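PDB 6AHP: flagellar protein FliL from Vibrio alginolyticus, which assists the function of the bacterial flagellar motor as a stomatin-like protein, here represented by its periplasmic core fragment. Local coordinates for the interface of chains A and B. Numbering follows the deposited sequence. Chains: chain A/B, Flagellar protein FliL.

Contact 1: the interface of chains A and B. Residues chain A 48, 51-52, 54; chain B 9, 34, 103, 105.
A:Pro51, at the start of helix 50-62, meets the phenol ring of B:Tyr9 on one side of its pyrrolidine ring and the side-chain amide of B:Gln34 on an adjoining side. The proline lies over one face of the tyrosine, with CD 4.0 Å above the ring plane and displaced toward the rim, while CG comes to 3.7 Å from B:Tyr9 CG. On the amide side, A:Pro51 CG is 3.6 Å from the carbonyl oxygen OE1 of B:Gln34, whose chain runs extended beyond CG and presents the end of the side chain to the proline carbons. B:Leu103 adds a methyl, CD1, 3.9 Å from the carbonyl carbon C of A:Pro51.

B:Tyr9 CG stands anti to its own carbonyl carbon (chi1 -58°), and the ring reaches past the proline to A:Leu52, where the phenolic OH lies 3.4 Å from the leucine CB. The carbonyl oxygen of A:Tyr48 approaches the ring carbon CD2. This part is the densely packed one. Toward A:Glu54 and B:Thr105 the fit is looser: the carboxylate oxygen OE1 of A:Glu54 meets the methyl CG2 of B:Thr105 at 3.8 Å, without a hydrogen bond. No polar pair bridges the patch, so it rests on shape and apolar contact.

In the fold, the end of helix 40-48 and the first turns of helix 50-62 in chain A are set against chain B strands 7-11, 26-38 and 101-108.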
loop_
_atom_site.group_PDB
_atom_site.type_symbol
_atom_site.label_atom_id
_atom_site.label_comp_id
_atom_site.label_asym_id
_atom_site.label_seq_id
_atom_site.Cartn_x
_atom_site.Cartn_y
_atom_site.Cartn_z
ATOM N N TYR A 48 -0.727 -3.530 -14.390
ATOM C CA TYR A 48 0.689 -3.761 -14.111
ATOM C C TYR A 48 1.105 -3.142 -12.772
ATOM O O TYR A 48 1.891 -3.735 -12.019
ATOM C CB TYR A 48 1.528 -3.208 -15.262
ATOM C CG TYR A 48 3.037 -3.375 -15.072
ATOM C CD1 TYR A 48 3.692 -4.564 -15.451
ATOM C CD2 TYR A 48 3.797 -2.360 -14.540
ATOM C CE1 TYR A 48 5.061 -4.720 -15.265
ATOM C CE2 TYR A 48 5.179 -2.503 -14.361
ATOM C CZ TYR A 48 5.799 -3.682 -14.724
ATOM O OH TYR A 48 7.155 -3.809 -14.538
ATOM N N PRO A 51 0.250 -3.493 -7.496
ATOM C CA PRO A 51 0.827 -3.429 -6.142
ATOM C C PRO A 51 0.901 -2.016 -5.603
ATOM O O PRO A 51 0.582 -1.777 -4.426
ATOM C CB PRO A 51 2.222 -4.043 -6.327
ATOM C CG PRO A 51 2.064 -4.937 -7.550
ATOM C CD PRO A 51 1.169 -4.145 -8.449
ATOM N N LEU A 52 1.284 -1.061 -6.454
ATOM C CA LEU A 52 1.353 0.326 -6.003
ATOM C C LEU A 52 -0.047 0.865 -5.702
ATOM O O LEU A 52 -0.258 1.538 -4.690
ATOM C CB LEU A 52 2.049 1.161 -7.076
ATOM C CG LEU A 52 2.144 2.655 -6.833
ATOM C CD1 LEU A 52 3.071 2.844 -5.626
ATOM C CD2 LEU A 52 2.696 3.380 -8.025
ATOM N N GLU A 54 -2.809 -0.847 -4.819
ATOM C CA GLU A 54 -3.347 -1.439 -3.596
ATOM C C GLU A 54 -2.702 -0.848 -2.363
ATOM O O GLU A 54 -3.355 -0.692 -1.324
ATOM C CB GLU A 54 -3.145 -2.953 -3.600
ATOM C CG GLU A 54 -3.934 -3.693 -4.639
ATOM C CD GLU A 54 -3.360 -5.086 -4.845
ATOM O OE1 GLU A 54 -2.779 -5.635 -3.881
ATOM O OE2 GLU A 54 -3.445 -5.621 -5.967
ATOM N N TYR B 9 7.740 -4.689 -9.718
ATOM C CA TYR B 9 7.306 -5.095 -8.385
ATOM C C TYR B 9 7.822 -6.510 -8.107
ATOM O O TYR B 9 7.679 -7.388 -8.954
ATOM C CB TYR B 9 5.755 -5.003 -8.289
ATOM C CG TYR B 9 5.317 -3.574 -8.609
ATOM C CD1 TYR B 9 5.553 -2.555 -7.701
ATOM C CD2 TYR B 9 4.782 -3.241 -9.848
ATOM C CE1 TYR B 9 5.238 -1.233 -7.985
ATOM C CE2 TYR B 9 4.451 -1.910 -10.157
ATOM C CZ TYR B 9 4.686 -0.905 -9.220
ATOM O OH TYR B 9 4.365 0.424 -9.476
ATOM N N GLN B 34 5.240 -6.006 -0.711
ATOM C CA GLN B 34 5.902 -6.168 -2.002
ATOM C C GLN B 34 6.998 -5.115 -2.077
ATOM O O GLN B 34 7.022 -4.156 -1.297
ATOM C CB GLN B 34 4.931 -6.060 -3.199
ATOM C CG GLN B 34 3.898 -7.197 -3.248
ATOM C CD GLN B 34 3.228 -7.384 -4.595
ATOM O OE1 GLN B 34 3.881 -7.418 -5.642
ATOM N NE2 GLN B 34 1.902 -7.526 -4.573
ATOM N N LEU B 103 6.168 -1.657 -0.271
ATOM C CA LEU B 103 4.736 -1.441 -0.400
ATOM C C LEU B 103 4.016 -2.390 0.542
ATOM O O LEU B 103 4.396 -3.556 0.665
ATOM C CB LEU B 103 4.254 -1.696 -1.828
ATOM C CG LEU B 103 4.952 -0.934 -2.948
ATOM C CD1 LEU B 103 4.503 -1.475 -4.297
ATOM C CD2 LEU B 103 4.750 0.573 -2.800
ATOM N N THR B 105 0.441 -4.048 1.207
ATOM C CA THR B 105 -0.845 -4.313 0.635
ATOM C C THR B 105 -1.926 -4.813 1.573
ATOM O O THR B 105 -3.039 -4.769 1.219
ATOM C CB THR B 105 -0.790 -5.256 -0.567
ATOM O OG1 THR B 105 -0.353 -6.525 -0.159
ATOM C CG2 THR B 105 0.100 -4.731 -1.636
#

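Contact 2: the interface of chains A and B. Residues chain A 48-49, 52, 93-94; chain B 5, 7-9, 36.
Different first torsions bring A:Tyr48 to B:Ile7 and A:His49 to B:Tyr9. In A:Tyr48, CG is anti to the backbone N (chi1 179°), which carries the phenol out toward strand 7-11; in A:His49, CG is anti to the carbonyl carbon (chi1 -69°), and the imidazole turns toward B:Tyr9. The A:Tyr48 hydroxyl OH donates a hydrogen bond to the backbone O of B:Ile7, 2.7 Å away. It arrives in the carbonyl plane, on a lone pair, and the accepting oxygen lies in the plane of the phenol at its edge.

The second polar link joins A:His49 ND1 to the phenolic OH of B:Tyr9 at 2.7 Å. It is nearly straight and lies in the plane of both rings, edge meeting edge, although the rings stand almost perpendicular (87°); which partner donates is not settled by the coordinates. Within chain A, the A:Tyr48 atom CD2 lies 3.5 Å above one imidazole face, offset toward the rim, and may help hold the A:His49 ring against turning.

B:Ile7 also reaches past the imidazole: its methyl CG2 meets the ring edge at A:His49 CE1, and CD1 packs tightly against A:Ala93 CB at 3.4 Å. The extended chain of B:Met36 brings its terminal methyl CE to A:Ala93 CB, at 3.9 Å, and close to A:Leu52 CD2. At the margin, A:Val94 CG1 touches B:Ser5, whose hydroxyl OG accepts a 3.3 Å bond from the backbone N of B:Ile7, which may help steady the start of the strand.

The site thus adds directed hydrogen bonds to an apolar seam and probably helps set the position of strand 7-11 against chain A, joining two FliL copies in a pairing that may or may not be the one used in the motor.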
loop_
_atom_site.group_PDB
_atom_site.type_symbol
_atom_site.label_atom_id
_atom_site.label_comp_id
_atom_site.label_asym_id
_atom_site.label_seq_id
_atom_site.Cartn_x
_atom_site.Cartn_y
_atom_site.Cartn_z
ATOM N N TYR A 48 -0.727 -3.530 -14.390
ATOM C CA TYR A 48 0.689 -3.761 -14.111
ATOM C C TYR A 48 1.105 -3.142 -12.772
ATOM O O TYR A 48 1.891 -3.735 -12.019
ATOM C CB TYR A 48 1.528 -3.208 -15.262
ATOM C CG TYR A 48 3.037 -3.375 -15.072
ATOM C CD1 TYR A 48 3.692 -4.564 -15.451
ATOM C CD2 TYR A 48 3.797 -2.360 -14.540
ATOM C CE1 TYR A 48 5.061 -4.720 -15.265
ATOM C CE2 TYR A 48 5.179 -2.503 -14.361
ATOM C CZ TYR A 48 5.799 -3.682 -14.724
ATOM O OH TYR A 48 7.155 -3.809 -14.538
ATOM N N HIS A 49 0.589 -1.949 -12.462
ATOM C CA HIS A 49 0.933 -1.218 -11.249
ATOM C C HIS A 49 0.007 -1.515 -10.081
ATOM O O HIS A 49 -0.021 -0.744 -9.113
ATOM C CB HIS A 49 0.959 0.276 -11.555
ATOM C CG HIS A 49 2.090 0.650 -12.451
ATOM N ND1 HIS A 49 3.388 0.735 -11.995
ATOM C CD2 HIS A 49 2.147 0.858 -13.787
ATOM C CE1 HIS A 49 4.189 1.036 -13.004
ATOM N NE2 HIS A 49 3.463 1.117 -14.100
ATOM N N LEU A 52 1.284 -1.061 -6.454
ATOM C CA LEU A 52 1.353 0.326 -6.003
ATOM C C LEU A 52 -0.047 0.865 -5.702
ATOM O O LEU A 52 -0.258 1.538 -4.690
ATOM C CB LEU A 52 2.049 1.161 -7.076
ATOM C CG LEU A 52 2.144 2.655 -6.833
ATOM C CD1 LEU A 52 3.071 2.844 -5.626
ATOM C CD2 LEU A 52 2.696 3.380 -8.025
ATOM N N ALA A 93 5.178 7.815 -10.423
ATOM C CA ALA A 93 5.909 6.634 -10.859
ATOM C C ALA A 93 6.084 6.559 -12.376
ATOM O O ALA A 93 7.170 6.210 -12.845
ATOM C CB ALA A 93 5.224 5.374 -10.343
ATOM N N VAL A 94 5.055 6.870 -13.163
ATOM C CA VAL A 94 5.151 6.789 -14.619
ATOM C C VAL A 94 4.847 8.108 -15.300
ATOM O O VAL A 94 4.992 8.201 -16.529
ATOM C CB VAL A 94 4.238 5.685 -15.196
ATOM C CG1 VAL A 94 4.767 4.332 -14.846
ATOM C CG2 VAL A 94 2.801 5.869 -14.700
ATOM N N SER B 5 8.828 2.168 -18.856
ATOM C CA SER B 5 9.065 2.456 -17.430
ATOM C C SER B 5 9.942 1.411 -16.789
ATOM O O SER B 5 9.719 0.277 -16.946
ATOM C CB SER B 5 7.849 2.643 -16.584
ATOM O OG SER B 5 8.265 3.033 -15.321
ATOM N N ILE B 7 9.978 0.705 -13.756
ATOM C CA ILE B 7 9.424 0.245 -12.479
ATOM C C ILE B 7 8.993 -1.205 -12.576
ATOM O O ILE B 7 8.416 -1.634 -13.581
ATOM C CB ILE B 7 8.257 1.137 -12.029
ATOM C CG1 ILE B 7 8.827 2.432 -11.501
ATOM C CG2 ILE B 7 7.464 0.483 -10.919
ATOM C CD1 ILE B 7 7.847 3.520 -11.517
ATOM N N ALA B 8 9.308 -1.979 -11.535
ATOM C CA ALA B 8 8.847 -3.354 -11.397
ATOM C C ALA B 8 8.508 -3.632 -9.937
ATOM O O ALA B 8 8.974 -2.946 -9.028
ATOM C CB ALA B 8 9.897 -4.368 -11.878
ATOM N N TYR B 9 7.740 -4.689 -9.718
ATOM C CA TYR B 9 7.306 -5.095 -8.385
ATOM C C TYR B 9 7.822 -6.510 -8.107
ATOM O O TYR B 9 7.679 -7.388 -8.954
ATOM C CB TYR B 9 5.755 -5.003 -8.289
ATOM C CG TYR B 9 5.317 -3.574 -8.609
ATOM C CD1 TYR B 9 5.553 -2.555 -7.701
ATOM C CD2 TYR B 9 4.782 -3.241 -9.848
ATOM C CE1 TYR B 9 5.238 -1.233 -7.985
ATOM C CE2 TYR B 9 4.451 -1.910 -10.157
ATOM C CZ TYR B 9 4.686 -0.905 -9.220
ATOM O OH TYR B 9 4.365 0.424 -9.476
ATOM N N MET B 36 9.010 -2.363 -4.505
ATOM C CA MET B 36 9.025 -1.558 -5.716
ATOM C C MET B 36 10.467 -1.267 -6.101
ATOM O O MET B 36 11.221 -0.725 -5.293
ATOM C CB MET B 36 8.265 -0.240 -5.486
ATOM C CG MET B 36 8.283 0.696 -6.684
ATOM S SD MET B 36 7.167 2.118 -6.297
ATOM C CE MET B 36 6.720 2.615 -7.951
#

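Contacts 1 and 2 are neighbouring parts of one continuous interface, the centres of their C-alpha atoms about 8 Å apart. They share A:Tyr48, A:Leu52 and B:Tyr9, with B:Tyr9 serving both the apolar region of contact 1 and the hydrogen bonding of contact 2. Chain A offers helices 40-48 and 50-62 to both, and contact 2 adds the end of helix 72-94; chain B offers strands 7-11 and 26-38 to both. In both contacts chain A brings mainly helical segments and chain B mainly strands, and the whole interface is not an exact two-fold; the structure alone does not show whether the pairing is used in the motor.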